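Local coordinates for protein soluble lytic murein transglycosylase (Pseudomonas aeruginosa, PDB 5OHU) that cleaves the glycan strands of peptidoglycan as a lytic transglycosylase, probably acting both from chain ends and within chains in cell-wall turnover, at residues M451-Y454 and F455-I458; D468-D471 and I472-P475; R608-V611 and Q612-S616. All coordinates share one frame; numbering follows the deposited sequence.

Contact 1 (M451-Y454 and F455-I458); sequences MQWY and FPAI
Trp453 and Pro456 meet where helix 454-463 begins, and the first turn of that helix is a worked example of main-chain bonding with apolar packing beside it. Trp453 holds the N-cap position and contributes its carbonyl to the first i to i+4 bond, Trp453 O accepting from Ala457 N at 3.0 Å. One residue on, Tyr454 O takes the amide of Ile458 at a short 2.7 Å from Ile458 N. Pro456 lies in the first turn, where an amide would have no i-4 acceptor within the helix, so a residue lacking an N-H forfeits no helical bond there. Its ring touches the tryptophan in two places: Pro456 CD lies 3.2 Å from Trp453 O, and Pro456 CG comes within 3.8 Å of Trp453 CE3, meeting the indole obliquely.

On the far side of the turn, Ile458 CG1 sits 3.2 Å from Tyr454 O. With CG1 anti to the carbonyl carbon (chi1 -74°), the longer branch of Ile458 is folded back along the carbonyl that its own amide engages.

Before the helix, Gln452, with positive phi, is the C-prime residue of a Schellman motif closing helix 438-450. The chain thus leaves one helix and enters the next within a few residues, a step that belongs to the L domain of the transglycosylase, a member of the TPR clan. Phe417 meets the Trp453 ring edge-to-face, while helix 422-433 also packs on the indole; Pro456 and Ala457 lean on Ala448 of helix 438-450. A phosphate ion, probably from the crystallisation liquor, lies near the Tyr454 side chain.

Chemically, the turn has two bonded carbonyls, those of Trp453 and Tyr454, with the contact between Pro456 and Trp453 supplying apolar packing beside them.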
# COMPACT_ATOMS: atom_id res chain seq x y z
N MET A 451 -10.20 19.69 -14.73
CA MET A 451 -11.50 19.05 -14.65
C MET A 451 -12.02 18.95 -13.22
O MET A 451 -13.05 18.31 -12.99
CB MET A 451 -11.43 17.65 -15.28
CG MET A 451 -11.01 17.65 -16.75
SD MET A 451 -10.49 16.02 -17.33
CE MET A 451 -11.98 15.08 -17.03
N GLN A 452 -11.33 19.58 -12.26
CA GLN A 452 -11.67 19.48 -10.83
C GLN A 452 -11.52 18.04 -10.34
O GLN A 452 -12.24 17.59 -9.45
CB GLN A 452 -13.07 20.01 -10.52
CG GLN A 452 -13.16 21.53 -10.36
CD GLN A 452 -12.47 22.28 -11.49
OE1 GLN A 452 -12.96 22.31 -12.62
NE2 GLN A 452 -11.32 22.88 -11.19
N TRP A 453 -10.59 17.31 -10.94
CA TRP A 453 -10.35 15.93 -10.55
C TRP A 453 -9.07 15.88 -9.73
O TRP A 453 -8.00 15.44 -10.18
CB TRP A 453 -10.32 15.04 -11.76
CG TRP A 453 -11.62 14.40 -11.82
CD1 TRP A 453 -12.73 14.77 -11.12
CD2 TRP A 453 -11.97 13.24 -12.56
NE1 TRP A 453 -13.76 13.92 -11.39
CE2 TRP A 453 -13.32 12.97 -12.28
CE3 TRP A 453 -11.29 12.41 -13.45
CZ2 TRP A 453 -14.00 11.92 -12.85
CZ3 TRP A 453 -11.96 11.36 -14.01
CH2 TRP A 453 -13.30 11.11 -13.72
N TYR A 454 -9.22 16.31 -8.48
CA TYR A 454 -8.08 16.60 -7.62
C TYR A 454 -7.24 15.37 -7.35
O TYR A 454 -6.02 15.42 -7.46
CB TYR A 454 -8.58 17.26 -6.33
CG TYR A 454 -9.39 18.50 -6.65
CD1 TYR A 454 -8.85 19.49 -7.48
CD2 TYR A 454 -10.69 18.67 -6.19
CE1 TYR A 454 -9.57 20.62 -7.81
CE2 TYR A 454 -11.42 19.80 -6.51
CZ TYR A 454 -10.85 20.77 -7.33
OH TYR A 454 -11.56 21.89 -7.66
N PHE A 455 -7.88 14.23 -7.02
CA PHE A 455 -7.08 13.04 -6.74
C PHE A 455 -6.40 12.49 -7.99
O PHE A 455 -5.19 12.22 -7.92
CB PHE A 455 -7.93 11.96 -6.06
CG PHE A 455 -7.17 10.72 -5.74
CD1 PHE A 455 -5.92 10.79 -5.12
CD2 PHE A 455 -7.68 9.47 -6.05
CE1 PHE A 455 -5.21 9.65 -4.83
CE2 PHE A 455 -6.98 8.32 -5.75
CZ PHE A 455 -5.74 8.40 -5.15
N PRO A 456 -7.07 12.30 -9.13
CA PRO A 456 -6.31 11.93 -10.34
C PRO A 456 -5.14 12.86 -10.60
O PRO A 456 -4.04 12.39 -10.91
CB PRO A 456 -7.37 12.02 -11.45
CG PRO A 456 -8.66 11.72 -10.76
CD PRO A 456 -8.52 12.35 -9.39
N ALA A 457 -5.34 14.17 -10.46
CA ALA A 457 -4.25 15.12 -10.65
C ALA A 457 -3.14 14.90 -9.63
O ALA A 457 -1.96 14.86 -9.99
CB ALA A 457 -4.79 16.55 -10.57
N ILE A 458 -3.51 14.76 -8.35
CA ILE A 458 -2.52 14.49 -7.30
C ILE A 458 -1.79 13.18 -7.58
O ILE A 458 -0.56 13.09 -7.44
CB ILE A 458 -3.22 14.45 -5.92
CG1 ILE A 458 -3.60 15.87 -5.46
CG2 ILE A 458 -2.35 13.71 -4.88
CD1 ILE A 458 -4.65 15.91 -4.36

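Contact 2 (D468-D471 and I472-P475)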
# COMPACT_ATOMS: atom_id res chain seq x y z
N ASP A 468 6.83 20.69 -6.80
CA ASP A 468 6.78 22.15 -6.67
C ASP A 468 5.44 22.75 -7.08
O ASP A 468 5.25 23.96 -6.91
CB ASP A 468 7.90 22.79 -7.49
CG ASP A 468 9.25 22.21 -7.17
OD1 ASP A 468 9.33 21.36 -6.25
OD2 ASP A 468 10.24 22.59 -7.83
N ASP A 469 4.50 21.97 -7.60
CA ASP A 469 3.20 22.51 -7.98
C ASP A 469 2.25 22.32 -6.81
O ASP A 469 1.65 21.26 -6.64
CB ASP A 469 2.66 21.86 -9.25
CG ASP A 469 1.46 22.60 -9.82
OD1 ASP A 469 0.65 23.14 -9.03
OD2 ASP A 469 1.32 22.64 -11.07
N LEU A 470 2.11 23.37 -6.00
CA LEU A 470 1.30 23.31 -4.80
C LEU A 470 -0.16 23.63 -5.05
O LEU A 470 -0.99 23.40 -4.16
CB LEU A 470 1.89 24.26 -3.76
CG LEU A 470 3.34 23.93 -3.36
CD1 LEU A 470 3.77 24.80 -2.17
CD2 LEU A 470 3.47 22.45 -2.98
N ASP A 471 -0.50 24.15 -6.23
CA ASP A 471 -1.91 24.26 -6.59
C ASP A 471 -2.51 22.89 -6.84
O ASP A 471 -3.58 22.56 -6.32
CB ASP A 471 -2.07 25.17 -7.81
CG ASP A 471 -1.91 26.65 -7.46
OD1 ASP A 471 -1.35 26.96 -6.38
OD2 ASP A 471 -2.33 27.51 -8.27
N ILE A 472 -1.82 22.05 -7.62
CA ILE A 472 -2.34 20.72 -7.89
C ILE A 472 -2.24 19.85 -6.66
O ILE A 472 -3.19 19.13 -6.32
CB ILE A 472 -1.62 20.09 -9.09
CG1 ILE A 472 -1.94 20.85 -10.38
CG2 ILE A 472 -2.04 18.62 -9.24
CD1 ILE A 472 -1.53 20.11 -11.63
N ARG A 473 -1.11 19.90 -5.95
CA ARG A 473 -0.93 18.99 -4.82
C ARG A 473 -1.82 19.34 -3.64
O ARG A 473 -2.04 18.49 -2.78
CB ARG A 473 0.54 18.97 -4.39
CG ARG A 473 1.48 18.20 -5.34
CD ARG A 473 2.90 18.12 -4.79
NE ARG A 473 2.96 17.37 -3.54
CZ ARG A 473 3.74 17.67 -2.51
NH1 ARG A 473 4.54 18.72 -2.58
NH2 ARG A 473 3.72 16.92 -1.41
N PHE A 474 -2.33 20.57 -3.57
CA PHE A 474 -3.08 21.04 -2.40
C PHE A 474 -4.32 21.81 -2.84
O PHE A 474 -4.38 23.04 -2.77
CB PHE A 474 -2.16 21.84 -1.48
CG PHE A 474 -1.03 21.01 -0.96
CD1 PHE A 474 -1.29 20.02 -0.03
CD2 PHE A 474 0.25 21.12 -1.48
CE1 PHE A 474 -0.28 19.18 0.43
CE2 PHE A 474 1.28 20.28 -1.02
CZ PHE A 474 1.00 19.31 -0.07
N PRO A 475 -5.35 21.09 -3.26
CA PRO A 475 -6.59 21.76 -3.67
C PRO A 475 -7.27 22.49 -2.52
O PRO A 475 -7.09 22.16 -1.34
CB PRO A 475 -7.46 20.60 -4.18
CG PRO A 475 -6.79 19.35 -3.73
CD PRO A 475 -5.35 19.66 -3.57
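Leu470 and Phe474 run side by side in the same direction, and the methyl of one meets the rim of the other: Leu470 CD2 lies in the plane of the Phe474 ring, 3.7 Å from CE2. The Arg473 guanidinium turns a face to that ring, with Phe474 CE2 above its centre. The Arg473 chain bends at chi3 (63°), and NH1 is hydrogen-bonded to Trp467 O. Tyr621 meets Phe474 edge-to-face.

Asp469 is the N-cap of this short, weakly bonded helix and crosses Ile472 at a slant. With CG anti to the backbone N (chi1 -168°), its carboxylate swings over the first turn, and OD1 accepts from Ile472 N at 3.0 Å, from above the carboxylate plane. Ile472 CG1 lies 3.7 Å from the same OD1. The backbone adds Arg473 N to Asp469 O at 3.2 Å; the hydrogen bond from Phe474 N to Leu470 O is weak. Asp471 OD1 is hydrogen-bonded to Asn391 and forms a salt bridge with Lys624.

Chemically, a carboxylate cap that probably suits the helix dipole fixes the start; the weak last backbone bond is accompanied by Leu470-Phe474 packing, Arg501 bonding to Arg473 O and the Tyr621 hydroxyl to Pro475 O.

Contact 3 (R608-V611 and Q612-S616)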
# COMPACT_ATOMS: atom_id res chain seq x y z
N ARG A 608 2.73 6.49 11.15
CA ARG A 608 3.85 7.43 11.14
C ARG A 608 3.80 8.31 9.90
O ARG A 608 3.91 9.55 9.99
CB ARG A 608 5.19 6.69 11.21
CG ARG A 608 6.39 7.65 10.98
CD ARG A 608 7.72 6.94 10.74
NE ARG A 608 7.93 5.91 11.75
CZ ARG A 608 7.88 4.60 11.52
NH1 ARG A 608 7.65 4.12 10.29
NH2 ARG A 608 8.07 3.78 12.54
N GLN A 609 3.58 7.70 8.73
CA GLN A 609 3.53 8.48 7.49
C GLN A 609 2.29 9.35 7.44
O GLN A 609 2.34 10.49 6.96
CB GLN A 609 3.57 7.54 6.28
CG GLN A 609 3.82 8.27 4.96
CD GLN A 609 5.19 8.96 4.96
OE1 GLN A 609 6.19 8.33 5.24
NE2 GLN A 609 5.22 10.28 4.66
N TYR A 610 1.15 8.82 7.90
CA TYR A 610 -0.05 9.64 8.03
C TYR A 610 0.24 10.93 8.80
O TYR A 610 -0.04 12.03 8.31
CB TYR A 610 -1.13 8.81 8.74
CG TYR A 610 -2.46 9.49 8.85
CD1 TYR A 610 -2.71 10.42 9.87
CD2 TYR A 610 -3.48 9.21 7.95
CE1 TYR A 610 -3.94 11.04 9.96
CE2 TYR A 610 -4.71 9.83 8.04
CZ TYR A 610 -4.94 10.74 9.05
OH TYR A 610 -6.17 11.35 9.15
N VAL A 611 0.78 10.81 10.01
CA VAL A 611 1.06 11.99 10.83
C VAL A 611 2.03 12.93 10.14
O VAL A 611 1.81 14.15 10.09
CB VAL A 611 1.60 11.54 12.21
CG1 VAL A 611 2.12 12.74 12.98
CG2 VAL A 611 0.50 10.79 13.01
N GLN A 612 3.13 12.40 9.61
CA GLN A 612 4.08 13.27 8.94
C GLN A 612 3.45 13.97 7.75
O GLN A 612 3.71 15.16 7.52
CB GLN A 612 5.33 12.50 8.54
CG GLN A 612 6.08 11.92 9.73
CD GLN A 612 7.34 11.18 9.34
OE1 GLN A 612 7.56 10.89 8.16
NE2 GLN A 612 8.19 10.87 10.32
N ASN A 613 2.56 13.28 7.02
CA ASN A 613 1.87 13.92 5.90
C ASN A 613 0.99 15.07 6.39
O ASN A 613 1.04 16.18 5.85
CB ASN A 613 0.98 12.92 5.14
CG ASN A 613 1.76 11.93 4.28
OD1 ASN A 613 1.17 10.99 3.73
ND2 ASN A 613 3.08 12.05 4.27
N VAL A 614 0.11 14.79 7.35
CA VAL A 614 -0.85 15.78 7.83
C VAL A 614 -0.13 17.01 8.37
O VAL A 614 -0.50 18.14 8.05
CB VAL A 614 -1.77 15.16 8.90
CG1 VAL A 614 -2.59 16.25 9.60
CG2 VAL A 614 -2.70 14.10 8.25
N LEU A 615 0.91 16.82 9.18
CA LEU A 615 1.63 17.97 9.71
C LEU A 615 2.27 18.76 8.58
O LEU A 615 2.24 20.00 8.58
CB LEU A 615 2.68 17.55 10.73
CG LEU A 615 2.11 16.97 12.03
CD1 LEU A 615 3.23 16.34 12.90
CD2 LEU A 615 1.35 18.05 12.80
N SER A 616 2.87 18.07 7.61
CA SER A 616 3.51 18.77 6.49
C SER A 616 2.47 19.51 5.66
O SER A 616 2.70 20.65 5.24
CB SER A 616 4.28 17.77 5.62
OG SER A 616 5.36 17.19 6.34
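Tyr610 and Val614, one helical turn apart, form a CH-pi contact: Val614 CG2 stands over one face of the phenol ring, 4.2 Å from its centroid and 28° off the normal, with Tyr610 CE1 its nearest ring atom. The tyrosine ring projects away from the helix, and its first torsion, with CG anti to the backbone N (chi1 -176°), tips it slightly toward the next turn, where CG2 of Val614 meets its face. Next to this pair, Val611 and Leu615 lie side by side pointing the same way, Val611 CG1 to Leu615 CD1 measuring 3.8 Å. On a further side of the helix, Arg608 and Gln612 also run alongside each other, and Arg608 CG packs 3.7 Å from Gln612 NE2, their guanidinium and amide planes well apart in angle.

Beneath these side chains, the i to i+4 backbone bonds set the spacing, among them Val614 N to Tyr610 O (2.9 Å) and Leu615 N to Val611 O (3.0 Å). Gln612 O is gripped twice, by Ser616 N and by Ser616 OG at 2.9 Å, from opposite faces of its plane; this ties the buried serine hydroxyl to its own helix.

The polar ends are held by residues around them. Tyr610 OH is hydrogen-bonded to Glu503, Gln612 NE2 to Tyr375, and Arg608 by a salt bridge to Asp605 on the same helix and a bond to Glu600 O.

Helix 605-624 packs against helices 493-504, 569-578 and 595-600 of the lysozyme-like SLT domain, and against helix 374-383. Tyr610 and Val614 face the first two; Val611, Gln612 and Leu615 rest on helix 595-600; and Gln612 with Ser616 meets helix 374-383.

Contacts 1 and 2 are neighbours: helices 454-463 and 470-473 follow each other, and Ala457 and Ile458 pack on Ile472 while Tyr454 meets Pro475. Contact 3, whose centre lies about 17 Å from that of contact 2, touches neither, yet the same helix 605-624 that carries it sends Ile620, Tyr621 and Lys624 to contact 2. Contacts 2 and 3 are largely buried, whereas contact 1 is only partly so. Their chemistry follows position: contact 1 has an N-cap tryptophan touching a first-turn proline, contact 2 has an aspartate capping bond, and contact 3, in mid-helix, combines i to i+4 packing within one helix with polar bonds to residues around it.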